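Local coordinates for protein 4-alpha-glucanotransferase (Corynebacterium glutamicum, PDB 5B68) that belongs to the amylomaltase family, combining a TIM-barrel glucanotransferase domain with an N-terminal beta sandwich, at residues Glu68-Pro74 with Phe87-Val91; Ser186-Thr190 with Ser684-Glu688. All coordinates share one frame; numbering follows the deposited sequence.

Contact 1 (Glu68-Pro74 with Phe87-Val91)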
ATOM      1  N   GLU A  68      -2.223  24.396  22.071  1.00 18.90           N
ATOM      2  CA  GLU A  68      -1.325  24.799  20.971  1.00 20.74           C
ATOM      3  C   GLU A  68      -0.345  25.837  21.462  1.00 21.56           C
ATOM      4  O   GLU A  68       0.824  25.792  21.078  1.00 22.17           O
ATOM      5  CB  GLU A  68      -2.043  25.358  19.776  1.00 20.83           C
ATOM      6  CG  GLU A  68      -2.716  24.304  18.890  1.00 21.31           C
ATOM      7  CD  GLU A  68      -1.745  23.257  18.434  1.00 24.58           C
ATOM      8  OE1 GLU A  68      -0.878  23.622  17.616  1.00 26.84           O
ATOM      9  OE2 GLU A  68      -1.827  22.106  18.888  1.00 22.95           O
ATOM     10  N   PHE A  69      -0.814  26.716  22.338  1.00 20.14           N
ATOM     11  CA  PHE A  69       0.041  27.807  22.855  1.00 21.40           C
ATOM     12  C   PHE A  69       1.088  27.347  23.814  1.00 20.19           C
ATOM     13  O   PHE A  69       2.073  28.069  24.038  1.00 19.99           O
ATOM     14  CB  PHE A  69      -0.825  28.985  23.395  1.00 23.26           C
ATOM     15  CG  PHE A  69      -0.114  30.287  23.339  1.00 22.58           C
ATOM     16  CD1 PHE A  69      -0.032  30.962  22.144  1.00 25.15           C
ATOM     17  CD2 PHE A  69       0.591  30.770  24.465  1.00 22.36           C
ATOM     18  CE1 PHE A  69       0.656  32.180  22.087  1.00 28.05           C
ATOM     19  CE2 PHE A  69       1.278  31.957  24.414  1.00 25.27           C
ATOM     20  CZ  PHE A  69       1.343  32.647  23.211  1.00 26.31           C
ATOM     21  N   THR A  70       0.945  26.148  24.402  1.00 20.05           N
ATOM     22  CA  THR A  70       1.911  25.614  25.352  1.00 21.68           C
ATOM     23  C   THR A  70       2.735  24.474  24.771  1.00 20.95           C
ATOM     24  O   THR A  70       3.499  23.837  25.470  1.00 23.47           O
ATOM     25  CB  THR A  70       1.222  25.191  26.653  1.00 23.67           C
ATOM     26  OG1 THR A  70       0.174  24.251  26.353  1.00 22.66           O
ATOM     27  CG2 THR A  70       0.587  26.418  27.231  1.00 25.86           C
ATOM     28  N   ARG A  71       2.673  24.245  23.468  1.00 20.17           N
ATOM     29  CA  ARG A  71       3.573  23.300  22.789  1.00 19.83           C
ATOM     30  C   ARG A  71       4.961  23.907  22.679  1.00 19.97           C
ATOM     31  O   ARG A  71       5.131  24.901  21.974  1.00 22.54           O
ATOM     32  CB  ARG A  71       3.093  23.035  21.346  1.00 20.04           C
ATOM     33  CG  ARG A  71       1.927  22.053  21.183  1.00 20.65           C
ATOM     34  CD  ARG A  71       1.786  21.659  19.709  1.00 19.97           C
ATOM     35  NE  ARG A  71       0.623  20.787  19.496  1.00 21.91           N
ATOM     36  CZ  ARG A  71       0.610  19.479  19.756  1.00 20.12           C
ATOM     37  NH1 ARG A  71      -0.530  18.787  19.523  1.00 21.61           N
ATOM     38  NH2 ARG A  71       1.672  18.884  20.240  1.00 21.67           N
ATOM     39  N   PRO A  72       5.928  23.329  23.340  1.00 20.50           N
ATOM     40  CA  PRO A  72       7.212  23.986  23.310  1.00 19.58           C
ATOM     41  C   PRO A  72       7.819  23.995  21.914  1.00 21.22           C
ATOM     42  O   PRO A  72       8.321  25.055  21.463  1.00 18.67           O
ATOM     43  CB  PRO A  72       8.041  23.186  24.319  1.00 21.75           C
ATOM     44  CG  PRO A  72       7.033  22.606  25.271  1.00 21.33           C
ATOM     45  CD  PRO A  72       5.878  22.253  24.368  1.00 20.03           C
ATOM     46  N   LEU A  73       7.755  22.844  21.225  1.00 18.29           N
ATOM     47  CA  LEU A  73       8.046  22.731  19.821  1.00 17.01           C
ATOM     48  C   LEU A  73       6.798  22.221  19.109  1.00 16.09           C
ATOM     49  O   LEU A  73       5.910  21.654  19.757  1.00 17.65           O
ATOM     50  CB  LEU A  73       9.176  21.753  19.558  1.00 17.52           C
ATOM     51  CG  LEU A  73      10.588  22.305  19.913  1.00 18.01           C
ATOM     52  CD1 LEU A  73      11.581  21.224  20.000  1.00 18.76           C
ATOM     53  CD2 LEU A  73      11.014  23.367  18.894  1.00 19.23           C
ATOM     54  N   PRO A  74       6.797  22.303  17.785  1.00 17.38           N
ATOM     55  CA  PRO A  74       5.680  21.690  17.071  1.00 16.32           C
ATOM     56  C   PRO A  74       5.726  20.174  17.261  1.00 16.54           C
ATOM     57  O   PRO A  74       6.755  19.589  17.690  1.00 16.34           O
ATOM     58  CB  PRO A  74       5.901  22.099  15.614  1.00 17.28           C
ATOM     59  CG  PRO A  74       6.776  23.297  15.714  1.00 17.01           C
ATOM     60  CD  PRO A  74       7.658  23.094  16.892  1.00 17.22           C
ATOM     61  N   PHE A  87       9.087  28.252  12.097  1.00 19.91           N
ATOM     62  CA  PHE A  87       8.232  27.500  13.061  1.00 19.28           C
ATOM     63  C   PHE A  87       8.184  28.269  14.430  1.00 18.70           C
ATOM     64  O   PHE A  87       9.095  29.036  14.765  1.00 22.22           O
ATOM     65  CB  PHE A  87       8.744  26.049  13.259  1.00 17.70           C
ATOM     66  CG  PHE A  87      10.126  25.956  13.818  1.00 18.14           C
ATOM     67  CD1 PHE A  87      11.256  26.078  13.002  1.00 18.18           C
ATOM     68  CD2 PHE A  87      10.320  25.825  15.166  1.00 17.04           C
ATOM     69  CE1 PHE A  87      12.521  26.066  13.538  1.00 19.04           C
ATOM     70  CE2 PHE A  87      11.609  25.807  15.696  1.00 17.66           C
ATOM     71  CZ  PHE A  87      12.702  25.894  14.900  1.00 20.61           C
ATOM     72  N   PRO A  88       7.134  28.039  15.207  1.00 19.02           N
ATOM     73  CA  PRO A  88       6.917  28.607  16.533  1.00 19.80           C
ATOM     74  C   PRO A  88       7.527  27.776  17.630  1.00 20.32           C
ATOM     75  O   PRO A  88       7.585  26.564  17.551  1.00 18.68           O
ATOM     76  CB  PRO A  88       5.384  28.679  16.658  1.00 21.20           C
ATOM     77  CG  PRO A  88       4.966  27.473  15.871  1.00 19.03           C
ATOM     78  CD  PRO A  88       5.931  27.328  14.742  1.00 18.60           C
ATOM     79  N   VAL A  89       8.057  28.453  18.630  1.00 20.14           N
ATOM     80  CA  VAL A  89       8.488  27.859  19.892  1.00 18.62           C
ATOM     81  C   VAL A  89       7.719  28.581  21.031  1.00 19.83           C
ATOM     82  O   VAL A  89       7.494  29.801  20.944  1.00 20.54           O
ATOM     83  CB  VAL A  89       9.988  28.075  20.036  1.00 21.85           C
ATOM     84  CG1 VAL A  89      10.497  27.856  21.447  1.00 25.30           C
ATOM     85  CG2 VAL A  89      10.766  27.150  19.095  1.00 24.03           C
ATOM     86  N   HIS A  90       7.292  27.847  22.055  1.00 20.07           N
ATOM     87  CA  HIS A  90       6.645  28.398  23.225  1.00 20.64           C
ATOM     88  C   HIS A  90       7.491  28.085  24.442  1.00 21.58           C
ATOM     89  O   HIS A  90       7.873  26.926  24.675  1.00 20.90           O
ATOM     90  CB  HIS A  90       5.255  27.838  23.386  1.00 20.13           C
ATOM     91  CG  HIS A  90       4.379  28.126  22.215  1.00 21.33           C
ATOM     92  ND1 HIS A  90       3.903  29.394  21.951  1.00 25.54           N
ATOM     93  CD2 HIS A  90       4.019  27.369  21.169  1.00 18.74           C
ATOM     94  CE1 HIS A  90       3.196  29.378  20.839  1.00 20.87           C
ATOM     95  NE2 HIS A  90       3.275  28.170  20.327  1.00 24.15           N
ATOM     96  N   VAL A  91       7.811  29.130  25.218  1.00 21.88           N
ATOM     97  CA  VAL A  91       8.561  28.995  26.490  1.00 21.32           C
ATOM     98  C   VAL A  91       7.869  29.834  27.592  1.00 22.70           C
ATOM     99  O   VAL A  91       7.099  30.764  27.289  1.00 20.05           O
ATOM    100  CB  VAL A  91      10.025  29.451  26.370  1.00 20.59           C
ATOM    101  CG1 VAL A  91      10.823  28.538  25.486  1.00 23.63           C
ATOM    102  CG2 VAL A  91      10.122  30.898  25.880  1.00 21.86           C
TER
HETATM  103  O   HOH W   1       5.665  25.283  19.118  1.00 18.09           O
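The imidazole of His90 carries the backbone of Phe69 on one face, with the Phe69 carbonyl carbon 3.7 Å above the ring plane and CA, in a CH-pi contact, 9° off the ring normal. The phenyl ring of Phe69 receives the same imidazole over one of its own faces, His90 CE1 coming 3.8 Å from Phe69 CD1; the two planes stand at 46°, an oblique pair. With CG of Phe69 anti to the backbone N (chi1 -154°), the phenyl reaches round to His90 even though its CB leaves the backbone facing away from strand 86-92. Beyond the rings, His90 N donates to Pro72 O at 3.0 Å, and Val89 CA sets a CA-H...O contact against the same oxygen. Pro72 CA returns one to His90 O at 3.3 Å. A single water gives its hydrogens to Arg71 O and Pro88 O. At the other end, Leu73 CD2 packs 3.8 Å from Val89 CG2, and Pro74 CG sits 4.2 Å from Phe87 CB. Outside these segments, Glu130 of strand 126-134 touches both Phe69 and His90. Thus the loop leaving helix 54-69 is strapped across a beta-sandwich strand by one direct backbone bond, one water bridge and the imidazole face set against the Phe69 backbone. Arg71 NE forms a salt bridge with Glu68 OE2 (2.8 Å) and its NH1 another with Glu437, linking the turn to a residue far along the chain.

Contact 2 (Ser186-Thr190 with Ser684-Glu688); sequences SVRST and SVLIE
Backbone pairing joins Arg188 and Ile687, tying the loop that follows strand 177-182 of the TIM barrel to the loop that precedes helix 694-702 near the C-terminus. Ile687 N donates to Arg188 O at 2.9 Å with an N-H...O angle of 150°, and Leu686 CA adds a CA-H...O contact to that oxygen. A second direct bond runs from Thr190 N to Glu688 OE1 at 3.2 Å, meeting the carboxylate on its syn side but 34° out of plane; the Glu688 chain, bent at chi2 (87°), brings the carboxylate back over Ser189 and Thr190. Two waters bridge the segments near Arg188: one accepts from Arg188 NH2 and donates to Ser684 OG, the other accepts from Arg188 N and donates to Val685 O. The arginine's further partner is Gly194 O, bonded to NH1, while Ser684 OG also bonds to Asn278 O and Ser189 OG to Asp200 OD1. Apolar contacts lie to either side of the backbone bond. Val187 CG1 meets Ile687 CG1 at 3.6 Å, the two side chains crossing at about a right angle, and Ile687 packs further on helix 198-209. Leu686 spreads its methyls, CD2 lying 4.0 Å from Arg188 CB and CD1 3.6 Å from Thr190 CG2. At the exposed end, a third water donates to Glu688 OE2 and stands 2.6 Å from Thr190 OG1.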
ATOM      1  N   SER A 186      -0.340 -16.699  -6.534  1.00 20.27           N
ATOM      2  CA  SER A 186      -1.061 -17.496  -7.533  1.00 21.59           C
ATOM      3  C   SER A 186      -0.188 -18.125  -8.599  1.00 22.72           C
ATOM      4  O   SER A 186      -0.707 -18.913  -9.393  1.00 22.86           O
ATOM      5  CB  SER A 186      -2.143 -16.667  -8.249  1.00 21.69           C
ATOM      6  OG  SER A 186      -1.622 -15.720  -9.203  1.00 21.89           O
ATOM      7  N   VAL A 187       1.094 -17.783  -8.642  1.00 21.20           N
ATOM      8  CA  VAL A 187       1.989 -18.280  -9.672  1.00 21.50           C
ATOM      9  C   VAL A 187       2.945 -19.292  -9.085  1.00 23.11           C
ATOM     10  O   VAL A 187       3.698 -18.991  -8.191  1.00 25.97           O
ATOM     11  CB  VAL A 187       2.835 -17.150 -10.278  1.00 21.47           C
ATOM     12  CG1 VAL A 187       3.612 -17.642 -11.479  1.00 22.81           C
ATOM     13  CG2 VAL A 187       1.972 -15.984 -10.650  1.00 22.08           C
ATOM     14  N   ARG A 188       2.930 -20.485  -9.643  1.00 19.73           N
ATOM     15  CA  ARG A 188       3.665 -21.589  -9.103  1.00 20.41           C
ATOM     16  C   ARG A 188       4.754 -22.058 -10.057  1.00 20.70           C
ATOM     17  O   ARG A 188       4.628 -21.957 -11.258  1.00 22.04           O
ATOM     18  CB  ARG A 188       2.720 -22.756  -8.826  1.00 20.68           C
ATOM     19  CG  ARG A 188       1.840 -22.607  -7.600  1.00 22.03           C
ATOM     20  CD  ARG A 188       0.566 -21.837  -7.883  1.00 23.30           C
ATOM     21  NE  ARG A 188      -0.301 -22.504  -8.837  1.00 24.83           N
ATOM     22  CZ  ARG A 188      -1.184 -23.448  -8.543  1.00 28.29           C
ATOM     23  NH1 ARG A 188      -1.332 -23.874  -7.303  1.00 26.88           N
ATOM     24  NH2 ARG A 188      -1.916 -23.977  -9.497  1.00 26.82           N
ATOM     25  N   SER A 189       5.836 -22.544  -9.474  1.00 21.28           N
ATOM     26  CA  SER A 189       6.857 -23.310 -10.158  1.00 23.47           C
ATOM     27  C   SER A 189       6.624 -24.776  -9.852  1.00 22.10           C
ATOM     28  O   SER A 189       5.719 -25.113  -9.132  1.00 24.84           O
ATOM     29  CB  SER A 189       8.247 -22.893  -9.700  1.00 23.16           C
ATOM     30  OG  SER A 189       8.499 -23.284  -8.376  1.00 22.34           O
ATOM     31  N   THR A 190       7.454 -25.643 -10.392  1.00 25.33           N
ATOM     32  CA  THR A 190       7.339 -27.060 -10.078  1.00 27.53           C
ATOM     33  C   THR A 190       7.550 -27.313  -8.590  1.00 26.70           C
ATOM     34  O   THR A 190       6.935 -28.183  -8.027  1.00 28.35           O
ATOM     35  CB  THR A 190       8.330 -27.900 -10.877  1.00 29.25           C
ATOM     36  OG1 THR A 190       9.645 -27.452 -10.594  1.00 40.93           O
ATOM     37  CG2 THR A 190       8.084 -27.734 -12.324  1.00 27.24           C
ATOM     38  N   SER A 684      -3.195 -25.164 -15.421  1.00 26.75           N
ATOM     39  CA  SER A 684      -2.127 -24.448 -14.692  1.00 26.28           C
ATOM     40  C   SER A 684      -0.951 -24.093 -15.606  1.00 27.17           C
ATOM     41  O   SER A 684      -0.450 -24.931 -16.359  1.00 26.89           O
ATOM     42  CB  SER A 684      -1.620 -25.289 -13.553  1.00 26.13           C
ATOM     43  OG  SER A 684      -0.494 -24.697 -12.930  1.00 26.53           O
ATOM     44  N   VAL A 685      -0.447 -22.854 -15.525  1.00 25.48           N
ATOM     45  CA  VAL A 685       0.786 -22.513 -16.230  1.00 25.26           C
ATOM     46  C   VAL A 685       1.886 -22.280 -15.202  1.00 25.90           C
ATOM     47  O   VAL A 685       1.779 -21.293 -14.451  1.00 24.86           O
ATOM     48  CB  VAL A 685       0.595 -21.234 -17.074  1.00 29.28           C
ATOM     49  CG1 VAL A 685       1.888 -20.936 -17.829  1.00 33.62           C
ATOM     50  CG2 VAL A 685      -0.597 -21.449 -18.032  1.00 26.12           C
ATOM     51  N   LEU A 686       2.884 -23.156 -15.168  1.00 22.32           N
ATOM     52  CA  LEU A 686       4.022 -22.989 -14.293  1.00 24.91           C
ATOM     53  C   LEU A 686       4.985 -21.937 -14.804  1.00 22.02           C
ATOM     54  O   LEU A 686       5.097 -21.730 -16.032  1.00 23.52           O
ATOM     55  CB  LEU A 686       4.771 -24.263 -14.030  1.00 24.43           C
ATOM     56  CG  LEU A 686       3.942 -25.434 -13.426  1.00 28.26           C
ATOM     57  CD1 LEU A 686       4.834 -26.678 -13.290  1.00 33.79           C
ATOM     58  CD2 LEU A 686       3.354 -25.073 -12.069  1.00 28.40           C
ATOM     59  N   ILE A 687       5.824 -21.411 -13.886  1.00 19.57           N
ATOM     60  CA  ILE A 687       6.859 -20.432 -14.329  1.00 21.73           C
ATOM     61  C   ILE A 687       7.753 -21.047 -15.407  1.00 25.01           C
ATOM     62  O   ILE A 687       8.147 -20.385 -16.388  1.00 24.81           O
ATOM     63  CB  ILE A 687       7.716 -19.941 -13.165  1.00 22.49           C
ATOM     64  CG1 ILE A 687       6.850 -19.108 -12.263  1.00 23.11           C
ATOM     65  CG2 ILE A 687       8.926 -19.133 -13.659  1.00 23.60           C
ATOM     66  CD1 ILE A 687       7.408 -18.854 -10.866  1.00 25.36           C
ATOM     67  N   GLU A 688       8.035 -22.334 -15.245  1.00 28.59           N
ATOM     68  CA  GLU A 688       8.964 -23.049 -16.114  1.00 30.18           C
ATOM     69  C   GLU A 688       8.454 -23.132 -17.544  1.00 29.31           C
ATOM     70  O   GLU A 688       9.244 -23.230 -18.473  1.00 29.99           O
ATOM     71  CB  GLU A 688       9.263 -24.463 -15.581  1.00 30.69           C
ATOM     72  CG  GLU A 688      10.245 -24.469 -14.424  1.00 36.10           C
ATOM     73  CD  GLU A 688       9.576 -24.289 -13.089  1.00 37.66           C
ATOM     74  OE1 GLU A 688       8.329 -24.073 -13.000  1.00 31.46           O
ATOM     75  OE2 GLU A 688      10.327 -24.397 -12.130  1.00 47.41           O
TER
HETATM   76  O   HOH W   2      -0.995 -22.234 -11.713  1.00 26.93           O
HETATM   77  O   HOH W   3       1.400 -20.910 -11.783  1.00 30.75           O
HETATM   78  O   HOH W   4      10.919 -25.374  -9.814  1.00 33.19           O

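How the contacts relate
Contacts 1 and 2 lie on opposite sides of the chain's centre, their own centres 58 Å apart and their nearest atoms about 44 Å apart, without touching. Both segments of contact 1 precede those of contact 2 in the chain. The first is local, its segments separated by 12 residues, and joins the 68-74 segment, which starts on helix 54-69, to strand 86-92 of the N-terminal beta sandwich. The second spans 493 residues and brings a loop after the 177-182 barrel strand against the chain near its C-terminus. One thus belongs to the beta-sandwich region and the other to the barrel, and neither borders the other.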